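Local coordinates for protein 'Carboxyl esterase 2 (Tuber melanosporum Mel28, PDB 5MIF) that probably hydrolyses carboxylic esters, as an archaea-like carboxylesterase of the alpha/beta hydrolase fold made by the black truffle, at residues A[200-214]-A[268-280]. Residues are numbered along the deposited sequence; the frame is centred on the assembly and turned at random.
Sequences SLLSIKRKTPLPKFQ and ASDEDLAKFPETL
Q214 and T279 pair as a parallel bridge, strand 213-217 beside strand 279-284: Q214 N donates to E278 O (3.0 Å) and Q214 O accepts from L280 N (2.9 Å). Just ahead of the ladder a water bridges K212 O and E278 N. The aliphatic CG of E278 meets the F213 ring at its edge, in plane, 3.5 Å from CD1, while CZ of that ring rests on L280 CB. On the helix side, S200 CB lies over one face of the F276 ring, 3.8 Å from CZ, and L273 CD2 covers the opposite face. With I204 CG1 beside its backbone N (chi1 -73°), CD1 reaches F276 CD1 at 3.5 Å and also touches D272 O. Cutting F276 back to alanine is likely to open a gap between S200 CB and L273 CD2 and to take the aromatic partner from I204 CD1. The P277 ring packs on P211, CG to CG 4.0 Å, and L201 spreads its two methyls over A268 and the CB of D272. In the mostly parallel central sheet of the alpha/beta hydrolase fold the two strands are neighbours; helix 191-206, which leads through a loop into strand 213-217, packs on the turn before strand 279-284. F186 of strand 184-189 touches S200, P211 and Q214, and L300 of helix 290-302 touches F276 and T279.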
ATOM      1  N   SER A 200      19.463   0.298  12.815  1.00 36.85           N
ATOM      2  CA  SER A 200      20.057   0.206  11.478  1.00 37.47           C
ATOM      3  C   SER A 200      21.286   1.124  11.387  1.00 37.43           C
ATOM      4  O   SER A 200      22.355   0.701  10.961  1.00 41.36           O
ATOM      5  CB  SER A 200      19.031   0.570  10.391  1.00 36.47           C
ATOM      6  OG  SER A 200      18.048  -0.454  10.220  1.00 36.61           O
ATOM      7  N   LEU A 201      21.125   2.377  11.799  1.00 35.34           N
ATOM      8  CA  LEU A 201      22.198   3.360  11.741  1.00 38.26           C
ATOM      9  C   LEU A 201      23.393   2.946  12.612  1.00 40.18           C
ATOM     10  O   LEU A 201      24.541   3.070  12.198  1.00 43.04           O
ATOM     11  CB  LEU A 201      21.673   4.738  12.157  1.00 37.16           C
ATOM     12  CG  LEU A 201      22.680   5.889  12.210  1.00 39.96           C
ATOM     13  CD1 LEU A 201      23.298   6.115  10.846  1.00 44.13           C
ATOM     14  CD2 LEU A 201      22.002   7.156  12.707  1.00 40.94           C
ATOM     15  N   LEU A 202      23.115   2.435  13.807  1.00 37.87           N
ATOM     16  CA  LEU A 202      24.167   1.970  14.701  1.00 38.53           C
ATOM     17  C   LEU A 202      24.899   0.773  14.076  1.00 39.50           C
ATOM     18  O   LEU A 202      26.106   0.613  14.251  1.00 39.65           O
ATOM     19  CB  LEU A 202      23.586   1.611  16.087  1.00 36.08           C
ATOM     20  CG  LEU A 202      23.092   2.754  16.998  1.00 34.97           C
ATOM     21  CD1 LEU A 202      22.313   2.240  18.217  1.00 35.13           C
ATOM     22  CD2 LEU A 202      24.252   3.653  17.456  1.00 36.99           C
ATOM     23  N   SER A 203      24.174  -0.084  13.365  1.00 40.73           N
ATOM     24  CA  SER A 203      24.819  -1.210  12.686  1.00 40.82           C
ATOM     25  C   SER A 203      25.793  -0.713  11.614  1.00 42.16           C
ATOM     26  O   SER A 203      26.878  -1.272  11.428  1.00 43.45           O
ATOM     27  CB  SER A 203      23.783  -2.133  12.059  1.00 38.56           C
ATOM     28  OG  SER A 203      22.856  -2.562  13.030  1.00 42.06           O
ATOM     29  N   ILE A 204      25.396   0.347  10.914  1.00 41.23           N
ATOM     30  CA  ILE A 204      26.238   0.938   9.881  1.00 43.08           C
ATOM     31  C   ILE A 204      27.495   1.541  10.518  1.00 43.29           C
ATOM     32  O   ILE A 204      28.608   1.240  10.099  1.00 42.54           O
ATOM     33  CB  ILE A 204      25.456   1.990   9.080  1.00 42.31           C
ATOM     34  CG1 ILE A 204      24.452   1.278   8.160  1.00 45.07           C
ATOM     35  CG2 ILE A 204      26.402   2.860   8.265  1.00 42.81           C
ATOM     36  CD1 ILE A 204      23.294   2.132   7.706  1.00 40.03           C
ATOM     37  N   LYS A 205      27.316   2.331  11.573  1.00 45.32           N
ATOM     38  CA  LYS A 205      28.447   2.906  12.311  1.00 44.65           C
ATOM     39  C   LYS A 205      29.426   1.889  12.896  1.00 45.03           C
ATOM     40  O   LYS A 205      30.626   2.168  12.986  1.00 48.81           O
ATOM     41  CB  LYS A 205      27.937   3.786  13.451  1.00 43.25           C
ATOM     42  CG  LYS A 205      27.262   5.045  12.977  1.00 46.11           C
ATOM     43  CD  LYS A 205      26.735   5.889  14.138  1.00 47.92           C
ATOM     44  CE  LYS A 205      26.198   7.194  13.595  1.00 49.28           C
ATOM     45  NZ  LYS A 205      26.581   8.388  14.388  1.00 50.51           N
ATOM     46  N   ARG A 206      28.929   0.727  13.315  1.00 39.55           N
ATOM     47  CA  ARG A 206      29.764  -0.230  14.032  1.00 39.79           C
ATOM     48  C   ARG A 206      30.136  -1.420  13.162  1.00 43.26           C
ATOM     49  O   ARG A 206      30.837  -2.330  13.601  1.00 44.38           O
ATOM     50  CB  ARG A 206      29.032  -0.686  15.308  1.00 41.80           C
ATOM     51  CG  ARG A 206      28.776   0.478  16.293  1.00 40.35           C
ATOM     52  CD  ARG A 206      27.755   0.153  17.391  1.00 39.07           C
ATOM     53  NE  ARG A 206      27.541   1.312  18.255  1.00 41.54           N
ATOM     54  CZ  ARG A 206      26.649   1.384  19.242  1.00 40.04           C
ATOM     55  NH1 ARG A 206      25.844   0.358  19.500  1.00 41.75           N
ATOM     56  NH2 ARG A 206      26.557   2.494  19.964  1.00 39.47           N
ATOM     57  N   LYS A 207      29.696  -1.371  11.910  1.00 43.08           N
ATOM     58  CA  LYS A 207      29.946  -2.409  10.911  1.00 43.48           C
ATOM     59  C   LYS A 207      29.490  -3.789  11.367  1.00 44.53           C
ATOM     60  O   LYS A 207      30.231  -4.764  11.279  1.00 44.80           O
ATOM     61  CB  LYS A 207      31.423  -2.415  10.507  1.00 44.67           C
ATOM     62  CG  LYS A 207      31.781  -1.099   9.793  1.00 51.19           C
ATOM     63  CD  LYS A 207      33.275  -0.849   9.640  1.00 63.58           C
ATOM     64  CE  LYS A 207      33.531   0.541   9.047  1.00 68.11           C
ATOM     65  NZ  LYS A 207      32.450   0.980   8.113  1.00 73.11           N
ATOM     66  N   THR A 208      28.254  -3.854  11.859  1.00 41.46           N
ATOM     67  CA  THR A 208      27.639  -5.128  12.218  1.00 41.41           C
ATOM     68  C   THR A 208      26.464  -5.387  11.270  1.00 40.54           C
ATOM     69  O   THR A 208      25.924  -4.444  10.696  1.00 44.69           O
ATOM     70  CB  THR A 208      27.168  -5.136  13.690  1.00 41.85           C
ATOM     71  OG1 THR A 208      26.306  -4.019  13.935  1.00 37.90           O
ATOM     72  CG2 THR A 208      28.372  -5.096  14.636  1.00 40.81           C
ATOM     73  N   PRO A 209      26.052  -6.658  11.114  1.00 39.20           N
ATOM     74  CA  PRO A 209      25.059  -7.005  10.084  1.00 40.49           C
ATOM     75  C   PRO A 209      23.721  -6.258  10.156  1.00 44.50           C
ATOM     76  O   PRO A 209      23.110  -6.097  11.225  1.00 41.02           O
ATOM     77  CB  PRO A 209      24.844  -8.510  10.307  1.00 37.05           C
ATOM     78  CG  PRO A 209      26.148  -8.979  10.849  1.00 40.33           C
ATOM     79  CD  PRO A 209      26.641  -7.860  11.731  1.00 38.36           C
ATOM     80  N   LEU A 210      23.305  -5.784   8.983  1.00 39.33           N
ATOM     81  CA  LEU A 210      22.014  -5.153   8.741  1.00 41.13           C
ATOM     82  C   LEU A 210      20.974  -6.195   8.385  1.00 40.49           C
ATOM     83  O   LEU A 210      21.319  -7.261   7.905  1.00 45.38           O
ATOM     84  CB  LEU A 210      22.118  -4.135   7.600  1.00 39.96           C
ATOM     85  CG  LEU A 210      22.766  -2.787   7.882  1.00 43.39           C
ATOM     86  CD1 LEU A 210      23.050  -2.093   6.559  1.00 41.65           C
ATOM     87  CD2 LEU A 210      21.862  -1.930   8.789  1.00 37.74           C
ATOM     88  N   PRO A 211      19.690  -5.884   8.594  1.00 40.13           N
ATOM     89  CA  PRO A 211      18.664  -6.833   8.151  1.00 40.44           C
ATOM     90  C   PRO A 211      18.531  -6.832   6.630  1.00 42.71           C
ATOM     91  O   PRO A 211      18.967  -5.870   6.004  1.00 40.47           O
ATOM     92  CB  PRO A 211      17.393  -6.298   8.819  1.00 38.03           C
ATOM     93  CG  PRO A 211      17.619  -4.800   8.840  1.00 37.28           C
ATOM     94  CD  PRO A 211      19.099  -4.653   9.156  1.00 39.46           C
ATOM     95  N   LYS A 212      17.929  -7.871   6.054  1.00 40.52           N
ATOM     96  CA  LYS A 212      17.697  -7.911   4.611  1.00 41.17           C
ATOM     97  C   LYS A 212      16.614  -6.915   4.211  1.00 44.97           C
ATOM     98  O   LYS A 212      16.573  -6.425   3.081  1.00 39.81           O
ATOM     99  CB  LYS A 212      17.299  -9.316   4.162  1.00 43.40           C
ATOM    100  CG  LYS A 212      18.445 -10.154   3.618  1.00 51.23           C
ATOM    101  CD  LYS A 212      17.925 -11.494   3.120  1.00 54.77           C
ATOM    102  CE  LYS A 212      19.044 -12.504   2.936  1.00 57.13           C
ATOM    103  NZ  LYS A 212      18.473 -13.806   2.492  1.00 63.63           N
ATOM    104  N   PHE A 213      15.726  -6.621   5.151  1.00 38.41           N
ATOM    105  CA  PHE A 213      14.548  -5.834   4.851  1.00 38.36           C
ATOM    106  C   PHE A 213      14.042  -5.139   6.111  1.00 38.53           C
ATOM    107  O   PHE A 213      14.061  -5.719   7.194  1.00 37.35           O
ATOM    108  CB  PHE A 213      13.466  -6.732   4.233  1.00 35.95           C
ATOM    109  CG  PHE A 213      12.270  -5.985   3.746  1.00 35.09           C
ATOM    110  CD1 PHE A 213      12.384  -5.057   2.723  1.00 39.23           C
ATOM    111  CD2 PHE A 213      11.015  -6.244   4.278  1.00 41.18           C
ATOM    112  CE1 PHE A 213      11.277  -4.365   2.263  1.00 40.80           C
ATOM    113  CE2 PHE A 213       9.892  -5.566   3.818  1.00 38.58           C
ATOM    114  CZ  PHE A 213      10.028  -4.612   2.808  1.00 37.15           C
ATOM    115  N   GLN A 214      13.602  -3.895   5.964  1.00 38.22           N
ATOM    116  CA  GLN A 214      13.165  -3.102   7.107  1.00 36.79           C
ATOM    117  C   GLN A 214      11.814  -2.478   6.812  1.00 36.41           C
ATOM    118  O   GLN A 214      11.607  -1.927   5.728  1.00 36.76           O
ATOM    119  CB  GLN A 214      14.208  -2.010   7.441  1.00 37.11           C
ATOM    120  CG  GLN A 214      13.750  -0.957   8.467  1.00 35.70           C
ATOM    121  CD  GLN A 214      14.849   0.043   8.832  1.00 40.89           C
ATOM    122  OE1 GLN A 214      15.251   0.150   9.999  1.00 37.90           O
ATOM    123  NE2 GLN A 214      15.328   0.796   7.834  1.00 38.28           N
ATOM    124  N   ALA A 268      20.631  11.774   9.905  1.00 43.22           N
ATOM    125  CA  ALA A 268      21.897  11.098   9.682  1.00 46.43           C
ATOM    126  C   ALA A 268      22.536  11.627   8.404  1.00 45.91           C
ATOM    127  O   ALA A 268      21.879  12.300   7.610  1.00 46.39           O
ATOM    128  CB  ALA A 268      21.701   9.591   9.613  1.00 46.30           C
ATOM    129  N   SER A 269      23.817  11.343   8.215  1.00 46.19           N
ATOM    130  CA  SER A 269      24.520  11.802   7.026  1.00 50.86           C
ATOM    131  C   SER A 269      24.089  11.036   5.775  1.00 51.47           C
ATOM    132  O   SER A 269      23.598   9.900   5.863  1.00 50.72           O
ATOM    133  CB  SER A 269      26.027  11.664   7.204  1.00 45.31           C
ATOM    134  OG  SER A 269      26.415  10.304   7.110  1.00 50.93           O
ATOM    135  N   ASP A 270      24.262  11.675   4.619  1.00 51.26           N
ATOM    136  CA  ASP A 270      24.073  11.020   3.324  1.00 51.72           C
ATOM    137  C   ASP A 270      24.868   9.727   3.246  1.00 49.38           C
ATOM    138  O   ASP A 270      24.374   8.705   2.767  1.00 49.35           O
ATOM    139  CB  ASP A 270      24.488  11.957   2.182  1.00 51.08           C
ATOM    140  CG  ASP A 270      23.428  12.977   1.851  1.00 51.89           C
ATOM    141  OD1 ASP A 270      22.345  12.930   2.465  1.00 56.11           O
ATOM    142  OD2 ASP A 270      23.680  13.844   0.988  1.00 59.77           O
ATOM    143  N   GLU A 271      26.105   9.775   3.726  1.00 50.02           N
ATOM    144  CA  GLU A 271      27.001   8.634   3.615  1.00 52.72           C
ATOM    145  C   GLU A 271      26.495   7.426   4.412  1.00 49.71           C
ATOM    146  O   GLU A 271      26.606   6.283   3.965  1.00 50.05           O
ATOM    147  CB  GLU A 271      28.404   9.023   4.085  1.00 56.16           C
ATOM    148  CG  GLU A 271      29.400   7.860   4.100  1.00 62.26           C
ATOM    149  CD  GLU A 271      30.739   8.231   4.734  1.00 75.24           C
ATOM    150  OE1 GLU A 271      31.206   9.374   4.512  1.00 81.11           O
ATOM    151  OE2 GLU A 271      31.329   7.374   5.436  1.00 71.03           O
ATOM    152  N   ASP A 272      25.942   7.677   5.594  1.00 48.29           N
ATOM    153  CA  ASP A 272      25.382   6.591   6.412  1.00 50.39           C
ATOM    154  C   ASP A 272      24.055   6.076   5.849  1.00 43.12           C
ATOM    155  O   ASP A 272      23.874   4.874   5.697  1.00 44.29           O
ATOM    156  CB  ASP A 272      25.172   7.052   7.854  1.00 48.32           C
ATOM    157  CG  ASP A 272      26.477   7.237   8.604  1.00 52.43           C
ATOM    158  OD1 ASP A 272      27.502   6.622   8.213  1.00 53.84           O
ATOM    159  OD2 ASP A 272      26.466   8.008   9.589  1.00 49.76           O
ATOM    160  N   LEU A 273      23.140   6.994   5.539  1.00 43.43           N
ATOM    161  CA  LEU A 273      21.807   6.622   5.073  1.00 46.35           C
ATOM    162  C   LEU A 273      21.845   5.848   3.765  1.00 46.40           C
ATOM    163  O   LEU A 273      21.016   4.964   3.539  1.00 44.97           O
ATOM    164  CB  LEU A 273      20.939   7.859   4.893  1.00 44.98           C
ATOM    165  CG  LEU A 273      20.359   8.467   6.160  1.00 48.22           C
ATOM    166  CD1 LEU A 273      19.286   9.466   5.786  1.00 45.45           C
ATOM    167  CD2 LEU A 273      19.797   7.378   7.069  1.00 44.90           C
ATOM    168  N   ALA A 274      22.833   6.154   2.924  1.00 44.71           N
ATOM    169  CA  ALA A 274      23.001   5.470   1.642  1.00 45.30           C
ATOM    170  C   ALA A 274      23.268   3.983   1.849  1.00 44.46           C
ATOM    171  O   ALA A 274      23.127   3.186   0.924  1.00 42.29           O
ATOM    172  CB  ALA A 274      24.133   6.112   0.831  1.00 42.32           C
ATOM    173  N   LYS A 275      23.639   3.614   3.076  1.00 45.50           N
ATOM    174  CA  LYS A 275      23.919   2.219   3.410  1.00 42.70           C
ATOM    175  C   LYS A 275      22.744   1.519   4.091  1.00 41.67           C
ATOM    176  O   LYS A 275      22.874   0.369   4.524  1.00 40.12           O
ATOM    177  CB  LYS A 275      25.154   2.119   4.309  1.00 45.94           C
ATOM    178  CG  LYS A 275      26.446   2.616   3.650  1.00 50.54           C
ATOM    179  CD  LYS A 275      27.660   2.389   4.527  1.00 46.02           C
ATOM    180  CE  LYS A 275      28.885   3.097   3.955  1.00 58.11           C
ATOM    181  NZ  LYS A 275      29.980   3.269   4.961  1.00 58.59           N
ATOM    182  N   PHE A 276      21.595   2.187   4.173  1.00 40.89           N
ATOM    183  CA  PHE A 276      20.427   1.561   4.809  1.00 42.17           C
ATOM    184  C   PHE A 276      19.954   0.330   4.050  1.00 42.56           C
ATOM    185  O   PHE A 276      20.183   0.210   2.852  1.00 39.44           O
ATOM    186  CB  PHE A 276      19.263   2.557   4.941  1.00 42.54           C
ATOM    187  CG  PHE A 276      19.076   3.086   6.337  1.00 41.30           C
ATOM    188  CD1 PHE A 276      20.154   3.513   7.089  1.00 43.07           C
ATOM    189  CD2 PHE A 276      17.818   3.112   6.908  1.00 39.22           C
ATOM    190  CE1 PHE A 276      19.973   3.990   8.383  1.00 44.90           C
ATOM    191  CE2 PHE A 276      17.629   3.578   8.209  1.00 41.42           C
ATOM    192  CZ  PHE A 276      18.701   4.020   8.939  1.00 38.28           C
ATOM    193  N   PRO A 277      19.314  -0.606   4.761  1.00 42.86           N
ATOM    194  CA  PRO A 277      18.763  -1.782   4.095  1.00 40.20           C
ATOM    195  C   PRO A 277      17.560  -1.368   3.265  1.00 41.86           C
ATOM    196  O   PRO A 277      17.029  -0.282   3.498  1.00 40.33           O
ATOM    197  CB  PRO A 277      18.353  -2.683   5.264  1.00 41.91           C
ATOM    198  CG  PRO A 277      17.997  -1.714   6.345  1.00 37.12           C
ATOM    199  CD  PRO A 277      18.982  -0.583   6.199  1.00 40.20           C
ATOM    200  N   GLU A 278      17.132  -2.185   2.308  1.00 41.05           N
ATOM    201  CA  GLU A 278      15.925  -1.822   1.593  1.00 42.62           C
ATOM    202  C   GLU A 278      14.760  -1.736   2.575  1.00 38.30           C
ATOM    203  O   GLU A 278      14.597  -2.568   3.478  1.00 37.25           O
ATOM    204  CB  GLU A 278      15.644  -2.743   0.407  1.00 44.63           C
ATOM    205  CG  GLU A 278      15.015  -4.056   0.641  1.00 49.00           C
ATOM    206  CD  GLU A 278      14.479  -4.614  -0.677  1.00 54.39           C
ATOM    207  OE1 GLU A 278      14.034  -3.805  -1.520  1.00 58.83           O
ATOM    208  OE2 GLU A 278      14.524  -5.842  -0.880  1.00 51.84           O
ATOM    209  N   THR A 279      13.983  -0.676   2.403  1.00 38.73           N
ATOM    210  CA  THR A 279      13.023  -0.258   3.395  1.00 40.02           C
ATOM    211  C   THR A 279      11.643   0.031   2.808  1.00 41.56           C
ATOM    212  O   THR A 279      11.517   0.671   1.760  1.00 42.80           O
ATOM    213  CB  THR A 279      13.553   1.001   4.102  1.00 36.11           C
ATOM    214  OG1 THR A 279      14.741   0.659   4.830  1.00 36.72           O
ATOM    215  CG2 THR A 279      12.509   1.596   5.011  1.00 37.22           C
ATOM    216  N   LEU A 280      10.611  -0.464   3.480  1.00 37.99           N
ATOM    217  CA  LEU A 280       9.236  -0.092   3.169  1.00 37.19           C
ATOM    218  C   LEU A 280       8.691   0.829   4.268  1.00 39.67           C
ATOM    219  O   LEU A 280       8.698   0.472   5.453  1.00 36.22           O
ATOM    220  CB  LEU A 280       8.355  -1.339   3.031  1.00 35.28           C
ATOM    221  CG  LEU A 280       6.842  -1.109   3.055  1.00 34.29           C
ATOM    222  CD1 LEU A 280       6.366  -0.330   1.823  1.00 35.64           C
ATOM    223  CD2 LEU A 280       6.114  -2.426   3.148  1.00 34.20           C
TER
HETATM  224  O   HOH W   1      18.927  -4.630   1.994  1.00 45.83           O